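Local coordinates for probable adenylyl-sulfate kinase (Aeropyrum pernix, PDB 2YVU), which probably catalyses the ATP-dependent phosphorylation of adenosine 5'-phosphosulfate to 3'-phosphoadenylyl sulfate, a step in making activated sulfate, at residues K8-G13 with G85-C90; I14-T19 with P113-Y118; H70-A75 with R100-R105; L161-E166 with V174-S179. All coordinates share one frame; numbering follows the deposited sequence.

Interaction 1: K8-G13 with G85-C90; sequences KCIEKG and GVIVIC
With chi1 at 59°, Ile10 puts CG1 between its own backbone N and carbonyl carbon, and this turns the longer branch onto the backbone of Gly85: Ile10 CG1 lies 3.3 Å from Gly85 O. The branch then runs on extended, and Ile10 CD1 makes a loose apolar contact with Ile87 CG1 at 4.5 Å. Gly85 answers with a positive phi of 86°, at which a CB would collide with the preceding carbonyl oxygen and would also strike Ile10 O, so glycine suits the place. This backbone shape makes Gly85 the C-prime residue of a Schellman motif that ends helix 64-82, with Val86 N bonded to Leu81 O and Gly85 N to Ala82 O, just before the chain enters strand 87-91 of the parallel sheet. A water bridges the two segments, accepting from Ile10 N at 3.1 Å and donating to Gly85 O at 2.9 Å. Further along, Gly13 CA directs a C-H at Val86 O, 3.2 Å away and fairly straight at 161°; a side chain at Gly13 would run into that oxygen. The polar end of Lys12 turns elsewhere, NZ bonding to Arg83 O. At the dimer interface Cys9 forms a disulfide with Cys9 of the second subunit, and Ile10 O accepts from Arg43 of that same subunit.

Interaction 2: I14-T19 with P113-Y118; sequences IVVWLT and PFLEIY
Pro113 opens the pairing with its O accepting from Val15 N at 3.1 Å, while its CB lies on Ile14 CG2, the two side chains crossing at about a right angle. Phe114 has CG anti to the backbone N (chi1 -178°), and from there its ring reaches strand 14-19, CZ 3.3 Å from Trp17 CB and CD2 against Val15 CG1; that ring and the five-membered ring of Trp17 are tilted by 28° and displaced, so they hardly overlap. Leu115 is bonded through both its N-H and its carbonyl, N giving to Val15 O and O taking Trp17 N, each at 2.9 Å, and on the other face its CD1 touches Ile14 CD1. Glu116 brings CG near Thr19 CG2, and its buried carboxylate is balanced by salt bridges to Arg100 and Arg104. Ile117 gives its N-H to Trp17 O and takes Thr19 N; its beta-branched CB, suited to a buried strand, lies beside Leu18 CD2 at 3.7 Å. Tyr118 presents the edge of its ring to Thr19 O. This is a parallel pair central to a P-loop NTPase sheet: strand 14-19 runs into Gly20-Thr27, by similarity the ATP-binding loop, and Trp17 NE1 bonds to Ser94, the probable phosphoserine site.

Interaction 3: H70-A75 with R100-R105; sequences HLKRIA and RNMVRR
Arg105 folds its guanidinium back over the CA of Met102, the residue that reaches across to Lys72; Met102 CA sits 3.4 Å above the guanidinium plane, near its border. Arg73 does the same on the other helix, with His70 CA 3.8 Å above its plane. Met102 starts with CG anti to the backbone N (chi1 175°) and then bends twice, so that Met102 CE settles 3.7 Å from Lys72 CB. A flexible thioether can fold into such a place; an alanine here would probably open a gap beside Lys72 CB and N. Helices 64-82 and 97-109 come before and after strand 87-91 and lie over one face of the parallel sheet, where Leu71 and Val103 both rest on Trp17; the segments 70-75 and 100-105 run at 24° to each other. Val103 works with both branches: CG2 lies 3.7 Å from Leu71 O, and CG1 meets Ala75 CB at 3.8 Å. Alanine's small side chain lets the backbones approach here. Lys72 NZ makes a salt bridge with Glu58 of the second subunit.

Interaction 4: L161-E166 with V174-S179; sequences LVLDTE and VSYLYS
In the helical turn that presents Tyr176 and Leu177 to the strand, Ser175 O is gripped twice by Ser179: the backbone N and the hydroxyl OG of Ser179 each come to 3.2 Å from Ser175 O, from opposite faces of its plane. At the end of the strand, Asp164 OD1 takes Glu166 N at 2.8 Å in an Asx turn and is also met by Ser167 N, which fits an aspartate where the chain leaves the sheet. Between these polar ends the contact is apolar. Leu161 has CG anti to the backbone N (chi1 -162°), and its two methyls part: CD1 comes obliquely to Tyr176 CE2 at 3.6 Å, while CD2 lies 3.7 Å from Leu177 CA. Leu163 divides likewise, CD2 touching the edge of the Tyr176 ring at its CD2, 3.7 Å away, and CD1 meeting Leu177 CG at 4.1 Å, the two leucine side chains crossing at about a right angle. An alanine at Leu161 would probably open a gap beside Leu177 CA and leave Tyr176 CE2 without its methyl neighbour. The helical turn 174-179 runs antiparallel to strand 161-164, their directions 171° apart, and Ile117 of the neighbouring strand adds to the same apolar layer. With no hydrogen bond across them, these two segments are joined by apolar packing, and forked leucines suit this because each can touch two neighbours at once.

In the fold
The parallel sheet has strand order 44-48, 87-91, 14-19, 114-120, 161-164, and three contacts follow it. Interaction 2 is central; between centres, interaction 1 lies about 13 Å away, joined through strands 87-91 and 14-19, and interaction 4 about 12 Å away, where strand 161-164 pairs with 114-120. Interaction 3 joins two helices over one face, its centre about 11 Å from that of interaction 2, linked through Glu116, and about 22 Å from that of interaction 4. Along the chain, interaction 1 alternates with interactions 2 and 3, both halves of 3 fall between those of 2, and 4 comes last. Interactions 1 and 3 touch the second subunit, so the dimer contact draws on the loop before strand 14-19 and on helix 64-82.

Interaction 1: K8-G13 with G85-C90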
loop_
_atom_site.group_PDB
_atom_site.type_symbol
_atom_site.label_atom_id
_atom_site.label_comp_id
_atom_site.label_asym_id
_atom_site.label_seq_id
_atom_site.Cartn_x
_atom_site.Cartn_y
_atom_site.Cartn_z
ATOM N N LYS A 8 3.355 -16.675 13.791
ATOM C CA LYS A 8 2.562 -17.652 12.977
ATOM C C LYS A 8 2.793 -17.448 11.485
ATOM O O LYS A 8 3.245 -16.381 11.057
ATOM C CB LYS A 8 1.073 -17.517 13.290
ATOM C CG LYS A 8 0.192 -18.482 12.519
ATOM C CD LYS A 8 -1.239 -18.453 13.032
ATOM C CE LYS A 8 -1.316 -18.840 14.500
ATOM N NZ LYS A 8 -2.718 -18.985 14.984
ATOM N N CYS A 9 2.473 -18.467 10.692
ATOM C CA CYS A 9 2.691 -18.396 9.255
ATOM C C CYS A 9 1.618 -19.070 8.409
ATOM O O CYS A 9 1.487 -20.296 8.437
ATOM C CB CYS A 9 4.044 -19.026 8.909
ATOM S SG CYS A 9 4.935 -18.038 7.681
ATOM N N ILE A 10 0.860 -18.274 7.653
ATOM C CA ILE A 10 -0.174 -18.818 6.773
ATOM C C ILE A 10 0.150 -18.408 5.333
ATOM O O ILE A 10 0.675 -17.323 5.093
ATOM C CB ILE A 10 -1.592 -18.321 7.175
ATOM C CG1 ILE A 10 -1.664 -16.793 7.131
ATOM C CG2 ILE A 10 -1.915 -18.771 8.599
ATOM C CD1 ILE A 10 -3.050 -16.235 7.480
ATOM N N GLU A 11 -0.154 -19.271 4.372
ATOM C CA GLU A 11 0.146 -18.967 2.974
ATOM C C GLU A 11 -0.573 -17.723 2.460
ATOM O O GLU A 11 0.062 -16.821 1.919
ATOM C CB GLU A 11 -0.190 -20.167 2.081
ATOM C CG GLU A 11 0.282 -20.027 0.637
ATOM C CD GLU A 11 0.210 -21.340 -0.132
ATOM O OE1 GLU A 11 -0.913 -21.815 -0.414
ATOM O OE2 GLU A 11 1.281 -21.903 -0.448
ATOM N N LYS A 12 -1.891 -17.666 2.623
ATOM C CA LYS A 12 -2.640 -16.505 2.148
ATOM C C LYS A 12 -3.547 -15.925 3.221
ATOM O O LYS A 12 -4.169 -16.660 3.995
ATOM C CB LYS A 12 -3.466 -16.872 0.916
ATOM C CG LYS A 12 -2.647 -17.396 -0.261
ATOM C CD LYS A 12 -1.703 -16.344 -0.834
ATOM C CE LYS A 12 -0.759 -16.957 -1.882
ATOM N NZ LYS A 12 0.288 -16.006 -2.385
ATOM N N GLY A 13 -3.618 -14.598 3.270
ATOM C CA GLY A 13 -4.452 -13.958 4.264
ATOM C C GLY A 13 -5.824 -13.697 3.679
ATOM O O GLY A 13 -6.233 -14.367 2.730
ATOM N N GLY A 85 0.266 -13.509 3.164
ATOM C CA GLY A 85 -0.109 -14.061 4.460
ATOM C C GLY A 85 -0.722 -13.167 5.518
ATOM O O GLY A 85 -0.967 -13.619 6.622
ATOM N N VAL A 86 -1.014 -11.919 5.178
ATOM C CA VAL A 86 -1.564 -10.991 6.135
ATOM C C VAL A 86 -3.086 -10.898 6.147
ATOM O O VAL A 86 -3.728 -10.910 5.103
ATOM C CB VAL A 86 -1.020 -9.579 5.857
ATOM C CG1 VAL A 86 -1.551 -8.600 6.894
ATOM C CG2 VAL A 86 0.511 -9.605 5.827
ATOM N N ILE A 87 -3.651 -10.789 7.341
ATOM C CA ILE A 87 -5.086 -10.608 7.502
ATOM C C ILE A 87 -5.260 -9.092 7.460
ATOM O O ILE A 87 -4.791 -8.385 8.355
ATOM C CB ILE A 87 -5.575 -11.160 8.863
ATOM C CG1 ILE A 87 -5.447 -12.699 8.878
ATOM C CG2 ILE A 87 -7.038 -10.729 9.103
ATOM C CD1 ILE A 87 -5.816 -13.353 10.222
ATOM N N VAL A 88 -5.916 -8.591 6.416
ATOM C CA VAL A 88 -6.076 -7.150 6.270
ATOM C C VAL A 88 -7.459 -6.702 6.653
ATOM O O VAL A 88 -8.432 -7.070 6.000
ATOM C CB VAL A 88 -5.833 -6.721 4.837
ATOM C CG1 VAL A 88 -5.718 -5.159 4.753
ATOM C CG2 VAL A 88 -4.579 -7.412 4.321
ATOM N N ILE A 89 -7.550 -5.929 7.726
ATOM C CA ILE A 89 -8.851 -5.437 8.171
ATOM C C ILE A 89 -8.992 -3.989 7.711
ATOM O O ILE A 89 -8.196 -3.112 8.086
ATOM C CB ILE A 89 -8.980 -5.566 9.703
ATOM C CG1 ILE A 89 -8.798 -7.043 10.102
ATOM C CG2 ILE A 89 -10.355 -5.081 10.168
ATOM C CD1 ILE A 89 -8.441 -7.239 11.583
ATOM N N CYS A 90 -9.995 -3.740 6.873
ATOM C CA CYS A 90 -10.199 -2.402 6.328
ATOM C C CYS A 90 -11.440 -1.678 6.835
ATOM O O CYS A 90 -12.520 -2.258 6.911
ATOM C CB CYS A 90 -10.275 -2.465 4.799
ATOM S SG CYS A 90 -8.828 -3.070 3.987
HETATM O O HOH W 1 1.225 -15.219 7.603
#

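Interaction 2: I14-T19 with P113-Y118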
loop_
_atom_site.group_PDB
_atom_site.type_symbol
_atom_site.label_atom_id
_atom_site.label_comp_id
_atom_site.label_asym_id
_atom_site.label_seq_id
_atom_site.Cartn_x
_atom_site.Cartn_y
_atom_site.Cartn_z
ATOM N N ILE A 14 -6.533 -12.719 4.234
ATOM C CA ILE A 14 -7.874 -12.372 3.755
ATOM C C ILE A 14 -8.045 -10.871 3.907
ATOM O O ILE A 14 -7.235 -10.223 4.555
ATOM C CB ILE A 14 -8.996 -13.039 4.605
ATOM C CG1 ILE A 14 -8.879 -12.582 6.063
ATOM C CG2 ILE A 14 -8.906 -14.570 4.513
ATOM C CD1 ILE A 14 -9.994 -13.114 6.961
ATOM N N VAL A 15 -9.096 -10.326 3.307
ATOM C CA VAL A 15 -9.389 -8.897 3.412
ATOM C C VAL A 15 -10.771 -8.772 4.039
ATOM O O VAL A 15 -11.767 -9.254 3.486
ATOM C CB VAL A 15 -9.408 -8.178 2.012
ATOM C CG1 VAL A 15 -9.746 -6.655 2.195
ATOM C CG2 VAL A 15 -8.075 -8.320 1.341
ATOM N N VAL A 16 -10.822 -8.174 5.222
ATOM C CA VAL A 16 -12.081 -7.961 5.898
ATOM C C VAL A 16 -12.377 -6.487 5.641
ATOM O O VAL A 16 -11.626 -5.608 6.087
ATOM C CB VAL A 16 -11.961 -8.215 7.418
ATOM C CG1 VAL A 16 -13.300 -7.958 8.078
ATOM C CG2 VAL A 16 -11.463 -9.610 7.672
ATOM N N TRP A 17 -13.456 -6.227 4.910
ATOM C CA TRP A 17 -13.847 -4.872 4.540
ATOM C C TRP A 17 -15.050 -4.348 5.314
ATOM O O TRP A 17 -16.203 -4.720 5.022
ATOM C CB TRP A 17 -14.134 -4.825 3.040
ATOM C CG TRP A 17 -14.269 -3.436 2.493
ATOM C CD1 TRP A 17 -15.406 -2.664 2.465
ATOM C CD2 TRP A 17 -13.211 -2.609 2.003
ATOM N NE1 TRP A 17 -15.112 -1.401 1.990
ATOM C CE2 TRP A 17 -13.772 -1.338 1.709
ATOM C CE3 TRP A 17 -11.837 -2.812 1.784
ATOM C CZ2 TRP A 17 -13.006 -0.279 1.229
ATOM C CZ3 TRP A 17 -11.084 -1.761 1.304
ATOM C CH2 TRP A 17 -11.668 -0.505 1.032
ATOM N N LEU A 18 -14.813 -3.479 6.303
ATOM C CA LEU A 18 -15.953 -2.981 7.061
ATOM C C LEU A 18 -16.576 -1.791 6.338
ATOM O O LEU A 18 -15.894 -0.815 6.027
ATOM C CB LEU A 18 -15.521 -2.574 8.465
ATOM C CG LEU A 18 -14.724 -3.620 9.263
ATOM C CD1 LEU A 18 -14.036 -2.940 10.435
ATOM C CD2 LEU A 18 -15.630 -4.724 9.752
ATOM N N THR A 19 -17.872 -1.863 6.065
ATOM C CA THR A 19 -18.527 -0.752 5.400
ATOM C C THR A 19 -19.716 -0.306 6.254
ATOM O O THR A 19 -20.450 -1.129 6.823
ATOM C CB THR A 19 -18.994 -1.136 3.960
ATOM O OG1 THR A 19 -19.717 -0.047 3.378
ATOM C CG2 THR A 19 -19.892 -2.360 3.991
ATOM N N PRO A 113 -9.926 -14.221 -0.337
ATOM C CA PRO A 113 -11.276 -14.103 0.208
ATOM C C PRO A 113 -11.536 -12.643 0.590
ATOM O O PRO A 113 -10.679 -12.004 1.200
ATOM C CB PRO A 113 -11.233 -15.003 1.435
ATOM C CG PRO A 113 -10.259 -16.053 1.022
ATOM C CD PRO A 113 -9.165 -15.254 0.378
ATOM N N PHE A 114 -12.703 -12.121 0.221
ATOM C CA PHE A 114 -13.044 -10.739 0.538
ATOM C C PHE A 114 -14.349 -10.747 1.320
ATOM O O PHE A 114 -15.413 -11.029 0.766
ATOM C CB PHE A 114 -13.180 -9.921 -0.753
ATOM C CG PHE A 114 -13.477 -8.452 -0.527
ATOM C CD1 PHE A 114 -14.793 -7.983 -0.496
ATOM C CD2 PHE A 114 -12.440 -7.535 -0.378
ATOM C CE1 PHE A 114 -15.067 -6.624 -0.330
ATOM C CE2 PHE A 114 -12.698 -6.166 -0.208
ATOM C CZ PHE A 114 -14.012 -5.707 -0.186
ATOM N N LEU A 115 -14.263 -10.441 2.610
ATOM C CA LEU A 115 -15.446 -10.442 3.466
ATOM C C LEU A 115 -16.019 -9.047 3.676
ATOM O O LEU A 115 -15.457 -8.235 4.412
ATOM C CB LEU A 115 -15.115 -11.056 4.834
ATOM C CG LEU A 115 -14.478 -12.443 4.778
ATOM C CD1 LEU A 115 -14.053 -12.908 6.164
ATOM C CD2 LEU A 115 -15.470 -13.391 4.162
ATOM N N GLU A 116 -17.144 -8.775 3.032
ATOM C CA GLU A 116 -17.798 -7.482 3.157
ATOM C C GLU A 116 -18.700 -7.525 4.390
ATOM O O GLU A 116 -19.712 -8.233 4.430
ATOM C CB GLU A 116 -18.595 -7.190 1.894
ATOM C CG GLU A 116 -19.290 -5.846 1.870
ATOM C CD GLU A 116 -19.732 -5.472 0.460
ATOM O OE1 GLU A 116 -19.862 -6.377 -0.380
ATOM O OE2 GLU A 116 -19.948 -4.280 0.187
ATOM N N ILE A 117 -18.303 -6.769 5.401
ATOM C CA ILE A 117 -19.006 -6.716 6.676
ATOM C C ILE A 117 -19.803 -5.428 6.821
ATOM O O ILE A 117 -19.235 -4.324 6.884
ATOM C CB ILE A 117 -17.995 -6.779 7.841
ATOM C CG1 ILE A 117 -17.022 -7.939 7.599
ATOM C CG2 ILE A 117 -18.737 -6.797 9.199
ATOM C CD1 ILE A 117 -17.678 -9.343 7.511
ATOM N N TYR A 118 -21.118 -5.564 6.902
ATOM C CA TYR A 118 -21.961 -4.388 7.051
ATOM C C TYR A 118 -22.171 -4.027 8.519
ATOM O O TYR A 118 -22.832 -4.756 9.267
ATOM C CB TYR A 118 -23.308 -4.613 6.341
ATOM C CG TYR A 118 -24.299 -3.461 6.457
ATOM C CD1 TYR A 118 -23.870 -2.135 6.509
ATOM C CD2 TYR A 118 -25.668 -3.699 6.455
ATOM C CE1 TYR A 118 -24.790 -1.064 6.555
ATOM C CE2 TYR A 118 -26.593 -2.641 6.496
ATOM C CZ TYR A 118 -26.144 -1.330 6.548
ATOM O OH TYR A 118 -27.061 -0.291 6.611
#

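Interaction 3: H70-A75 with R100-R105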
loop_
_atom_site.group_PDB
_atom_site.type_symbol
_atom_site.label_atom_id
_atom_site.label_comp_id
_atom_site.label_asym_id
_atom_site.label_seq_id
_atom_site.Cartn_x
_atom_site.Cartn_y
_atom_site.Cartn_z
ATOM N N HIS A 70 -8.664 6.389 -4.669
ATOM C CA HIS A 70 -8.211 6.054 -3.327
ATOM C C HIS A 70 -8.567 4.628 -2.952
ATOM O O HIS A 70 -7.710 3.865 -2.508
ATOM C CB HIS A 70 -8.828 7.079 -2.380
ATOM C CG HIS A 70 -8.922 6.644 -0.960
ATOM N ND1 HIS A 70 -7.815 6.465 -0.158
ATOM C CD2 HIS A 70 -10.000 6.442 -0.167
ATOM C CE1 HIS A 70 -8.209 6.178 1.070
ATOM N NE2 HIS A 70 -9.530 6.158 1.091
ATOM N N LEU A 71 -9.827 4.264 -3.159
ATOM C CA LEU A 71 -10.304 2.930 -2.838
ATOM C C LEU A 71 -9.626 1.848 -3.675
ATOM O O LEU A 71 -9.328 0.758 -3.179
ATOM C CB LEU A 71 -11.829 2.873 -3.009
ATOM C CG LEU A 71 -12.578 3.751 -1.989
ATOM C CD1 LEU A 71 -14.080 3.751 -2.287
ATOM C CD2 LEU A 71 -12.325 3.231 -0.560
ATOM N N LYS A 72 -9.392 2.134 -4.947
ATOM C CA LYS A 72 -8.724 1.169 -5.806
ATOM C C LYS A 72 -7.301 0.983 -5.258
ATOM O O LYS A 72 -6.745 -0.106 -5.253
ATOM C CB LYS A 72 -8.661 1.697 -7.238
ATOM C CG LYS A 72 -7.775 0.857 -8.151
ATOM C CD LYS A 72 -7.785 1.394 -9.573
ATOM C CE LYS A 72 -7.054 0.443 -10.522
ATOM N NZ LYS A 72 -7.042 0.961 -11.932
ATOM N N ARG A 73 -6.718 2.077 -4.800
ATOM C CA ARG A 73 -5.384 2.044 -4.252
ATOM C C ARG A 73 -5.353 1.188 -2.997
ATOM O O ARG A 73 -4.447 0.381 -2.811
ATOM C CB ARG A 73 -4.938 3.461 -3.934
ATOM C CG ARG A 73 -3.600 3.524 -3.305
ATOM C CD ARG A 73 -3.018 4.866 -3.599
ATOM N NE ARG A 73 -3.773 5.884 -2.929
ATOM C CZ ARG A 73 -4.135 7.032 -3.480
ATOM N NH1 ARG A 73 -3.814 7.328 -4.737
ATOM N NH2 ARG A 73 -4.823 7.882 -2.753
ATOM N N ILE A 74 -6.347 1.371 -2.134
ATOM C CA ILE A 74 -6.422 0.584 -0.910
ATOM C C ILE A 74 -6.575 -0.892 -1.247
ATOM O O ILE A 74 -5.968 -1.740 -0.611
ATOM C CB ILE A 74 -7.615 1.013 -0.030
ATOM C CG1 ILE A 74 -7.366 2.422 0.528
ATOM C CG2 ILE A 74 -7.806 0.013 1.110
ATOM C CD1 ILE A 74 -6.021 2.568 1.249
ATOM N N ALA A 75 -7.400 -1.184 -2.255
ATOM C CA ALA A 75 -7.639 -2.557 -2.688
ATOM C C ALA A 75 -6.321 -3.234 -3.116
ATOM O O ALA A 75 -6.084 -4.409 -2.878
ATOM C CB ALA A 75 -8.618 -2.549 -3.855
ATOM N N ARG A 100 -17.398 -0.363 -3.868
ATOM C CA ARG A 100 -17.052 -1.525 -3.067
ATOM C C ARG A 100 -16.935 -2.797 -3.928
ATOM O O ARG A 100 -16.143 -3.684 -3.619
ATOM C CB ARG A 100 -18.086 -1.729 -1.944
ATOM C CG ARG A 100 -18.104 -0.583 -0.919
ATOM C CD ARG A 100 -18.765 -0.996 0.398
ATOM N NE ARG A 100 -20.100 -1.546 0.183
ATOM C CZ ARG A 100 -21.205 -0.823 0.032
ATOM N NH1 ARG A 100 -21.161 0.511 0.080
ATOM N NH2 ARG A 100 -22.359 -1.440 -0.191
ATOM N N ASN A 101 -17.709 -2.883 -5.010
ATOM C CA ASN A 101 -17.634 -4.048 -5.899
ATOM C C ASN A 101 -16.302 -4.047 -6.649
ATOM O O ASN A 101 -15.712 -5.092 -6.900
ATOM C CB ASN A 101 -18.806 -4.037 -6.891
ATOM C CG ASN A 101 -20.144 -4.256 -6.203
ATOM O OD1 ASN A 101 -21.197 -4.191 -6.843
ATOM N ND2 ASN A 101 -20.110 -4.519 -4.886
ATOM N N MET A 102 -15.843 -2.858 -7.004
ATOM C CA MET A 102 -14.562 -2.682 -7.681
ATOM C C MET A 102 -13.421 -3.104 -6.722
ATOM O O MET A 102 -12.444 -3.733 -7.128
ATOM C CB MET A 102 -14.430 -1.215 -8.095
ATOM C CG MET A 102 -13.109 -0.838 -8.706
ATOM S SD MET A 102 -11.891 -0.424 -7.451
ATOM C CE MET A 102 -12.375 1.280 -7.032
ATOM N N VAL A 103 -13.556 -2.774 -5.439
ATOM C CA VAL A 103 -12.538 -3.163 -4.459
ATOM C C VAL A 103 -12.540 -4.693 -4.346
ATOM O O VAL A 103 -11.491 -5.326 -4.429
ATOM C CB VAL A 103 -12.821 -2.555 -3.081
ATOM C CG1 VAL A 103 -11.892 -3.176 -2.041
ATOM C CG2 VAL A 103 -12.611 -1.044 -3.133
ATOM N N ARG A 104 -13.728 -5.277 -4.181
ATOM C CA ARG A 104 -13.875 -6.733 -4.090
ATOM C C ARG A 104 -13.212 -7.444 -5.259
ATOM O O ARG A 104 -12.504 -8.443 -5.062
ATOM C CB ARG A 104 -15.356 -7.136 -4.081
ATOM C CG ARG A 104 -15.592 -8.652 -4.195
ATOM C CD ARG A 104 -17.109 -9.040 -4.239
ATOM N NE ARG A 104 -17.829 -8.760 -2.989
ATOM C CZ ARG A 104 -17.763 -9.512 -1.887
ATOM N NH1 ARG A 104 -17.006 -10.606 -1.850
ATOM N NH2 ARG A 104 -18.485 -9.193 -0.823
ATOM N N ARG A 105 -13.470 -6.945 -6.472
ATOM C CA ARG A 105 -12.922 -7.530 -7.696
ATOM C C ARG A 105 -11.406 -7.629 -7.670
ATOM O O ARG A 105 -10.822 -8.657 -8.020
ATOM C CB ARG A 105 -13.315 -6.705 -8.931
ATOM C CG ARG A 105 -14.765 -6.829 -9.365
ATOM C CD ARG A 105 -14.947 -6.465 -10.857
ATOM N NE ARG A 105 -14.508 -5.107 -11.199
ATOM C CZ ARG A 105 -15.212 -3.999 -10.976
ATOM N NH1 ARG A 105 -16.411 -4.068 -10.409
ATOM N NH2 ARG A 105 -14.715 -2.817 -11.324
#

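Interaction 4: L161-E166 with V174-S179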
loop_
_atom_site.group_PDB
_atom_site.type_symbol
_atom_site.label_atom_id
_atom_site.label_comp_id
_atom_site.label_asym_id
_atom_site.label_seq_id
_atom_site.Cartn_x
_atom_site.Cartn_y
_atom_site.Cartn_z
ATOM N N LEU A 161 -21.605 -10.608 6.342
ATOM C CA LEU A 161 -22.060 -10.589 7.727
ATOM C C LEU A 161 -22.607 -9.204 8.037
ATOM O O LEU A 161 -22.137 -8.221 7.485
ATOM C CB LEU A 161 -20.879 -10.903 8.666
ATOM C CG LEU A 161 -21.143 -11.341 10.110
ATOM C CD1 LEU A 161 -21.676 -12.769 10.071
ATOM C CD2 LEU A 161 -19.851 -11.301 10.953
ATOM N N VAL A 162 -23.576 -9.134 8.937
ATOM C CA VAL A 162 -24.176 -7.865 9.345
ATOM C C VAL A 162 -23.946 -7.678 10.833
ATOM O O VAL A 162 -24.247 -8.566 11.627
ATOM C CB VAL A 162 -25.700 -7.839 9.106
ATOM C CG1 VAL A 162 -26.293 -6.530 9.639
ATOM C CG2 VAL A 162 -25.993 -8.004 7.621
ATOM N N LEU A 163 -23.383 -6.541 11.220
ATOM C CA LEU A 163 -23.158 -6.282 12.642
ATOM C C LEU A 163 -24.104 -5.146 13.035
ATOM O O LEU A 163 -23.883 -3.976 12.685
ATOM C CB LEU A 163 -21.684 -5.896 12.912
ATOM C CG LEU A 163 -20.623 -6.963 12.564
ATOM C CD1 LEU A 163 -19.262 -6.444 12.960
ATOM C CD2 LEU A 163 -20.901 -8.299 13.273
ATOM N N ASP A 164 -25.177 -5.494 13.743
ATOM C CA ASP A 164 -26.151 -4.490 14.161
ATOM C C ASP A 164 -25.633 -3.767 15.394
ATOM O O ASP A 164 -25.681 -4.310 16.504
ATOM C CB ASP A 164 -27.500 -5.141 14.482
ATOM C CG ASP A 164 -28.614 -4.107 14.637
ATOM O OD1 ASP A 164 -28.346 -3.015 15.180
ATOM O OD2 ASP A 164 -29.758 -4.382 14.221
ATOM N N THR A 165 -25.143 -2.544 15.211
ATOM C CA THR A 165 -24.607 -1.790 16.334
ATOM C C THR A 165 -25.681 -1.125 17.203
ATOM O O THR A 165 -25.358 -0.448 18.171
ATOM C CB THR A 165 -23.597 -0.713 15.863
ATOM O OG1 THR A 165 -24.286 0.306 15.137
ATOM C CG2 THR A 165 -22.521 -1.334 14.951
ATOM N N GLU A 166 -26.953 -1.304 16.862
ATOM C CA GLU A 166 -28.009 -0.705 17.675
ATOM C C GLU A 166 -28.613 -1.743 18.614
ATOM O O GLU A 166 -28.966 -1.435 19.758
ATOM C CB GLU A 166 -29.090 -0.061 16.782
ATOM C CG GLU A 166 -28.764 1.400 16.387
ATOM C CD GLU A 166 -29.758 2.026 15.400
ATOM O OE1 GLU A 166 -29.380 2.239 14.225
ATOM O OE2 GLU A 166 -30.915 2.315 15.796
ATOM N N VAL A 174 -17.830 -7.910 17.947
ATOM C CA VAL A 174 -16.449 -8.263 17.654
ATOM C C VAL A 174 -16.332 -9.799 17.638
ATOM O O VAL A 174 -15.675 -10.402 16.776
ATOM C CB VAL A 174 -15.488 -7.713 18.731
ATOM C CG1 VAL A 174 -14.171 -8.386 18.588
ATOM C CG2 VAL A 174 -15.314 -6.184 18.574
ATOM N N SER A 175 -16.987 -10.414 18.615
ATOM C CA SER A 175 -16.983 -11.852 18.777
ATOM C C SER A 175 -17.657 -12.546 17.603
ATOM O O SER A 175 -17.231 -13.610 17.179
ATOM C CB SER A 175 -17.718 -12.202 20.082
ATOM O OG SER A 175 -17.813 -13.595 20.260
ATOM N N TYR A 176 -18.709 -11.934 17.073
ATOM C CA TYR A 176 -19.431 -12.521 15.948
ATOM C C TYR A 176 -18.572 -12.465 14.692
ATOM O O TYR A 176 -18.548 -13.418 13.917
ATOM C CB TYR A 176 -20.755 -11.767 15.751
ATOM C CG TYR A 176 -21.781 -12.391 14.810
ATOM C CD1 TYR A 176 -22.099 -13.753 14.872
ATOM C CD2 TYR A 176 -22.488 -11.593 13.905
ATOM C CE1 TYR A 176 -23.095 -14.300 14.066
ATOM C CE2 TYR A 176 -23.490 -12.128 13.086
ATOM C CZ TYR A 176 -23.788 -13.484 13.174
ATOM O OH TYR A 176 -24.774 -14.008 12.360
ATOM N N LEU A 177 -17.860 -11.352 14.499
ATOM C CA LEU A 177 -16.989 -11.161 13.321
ATOM C C LEU A 177 -15.786 -12.087 13.413
ATOM O O LEU A 177 -15.326 -12.644 12.420
ATOM C CB LEU A 177 -16.473 -9.705 13.253
ATOM C CG LEU A 177 -16.247 -8.967 11.910
ATOM C CD1 LEU A 177 -15.126 -7.940 12.056
ATOM C CD2 LEU A 177 -15.936 -9.917 10.794
ATOM N N TYR A 178 -15.266 -12.217 14.627
ATOM C CA TYR A 178 -14.127 -13.079 14.886
ATOM C C TYR A 178 -14.444 -14.522 14.508
ATOM O O TYR A 178 -13.586 -15.212 13.981
ATOM C CB TYR A 178 -13.733 -12.977 16.367
ATOM C CG TYR A 178 -12.725 -14.020 16.824
ATOM C CD1 TYR A 178 -13.124 -15.331 17.097
ATOM C CD2 TYR A 178 -11.376 -13.693 16.991
ATOM C CE1 TYR A 178 -12.215 -16.286 17.526
ATOM C CE2 TYR A 178 -10.449 -14.650 17.421
ATOM C CZ TYR A 178 -10.880 -15.940 17.686
ATOM O OH TYR A 178 -9.991 -16.887 18.105
ATOM N N SER A 179 -15.668 -14.982 14.767
ATOM C CA SER A 179 -16.036 -16.366 14.430
ATOM C C SER A 179 -16.039 -16.602 12.924
ATOM O O SER A 179 -15.610 -17.662 12.461
ATOM C CB SER A 179 -17.412 -16.718 14.999
ATOM O OG SER A 179 -17.387 -16.744 16.417
#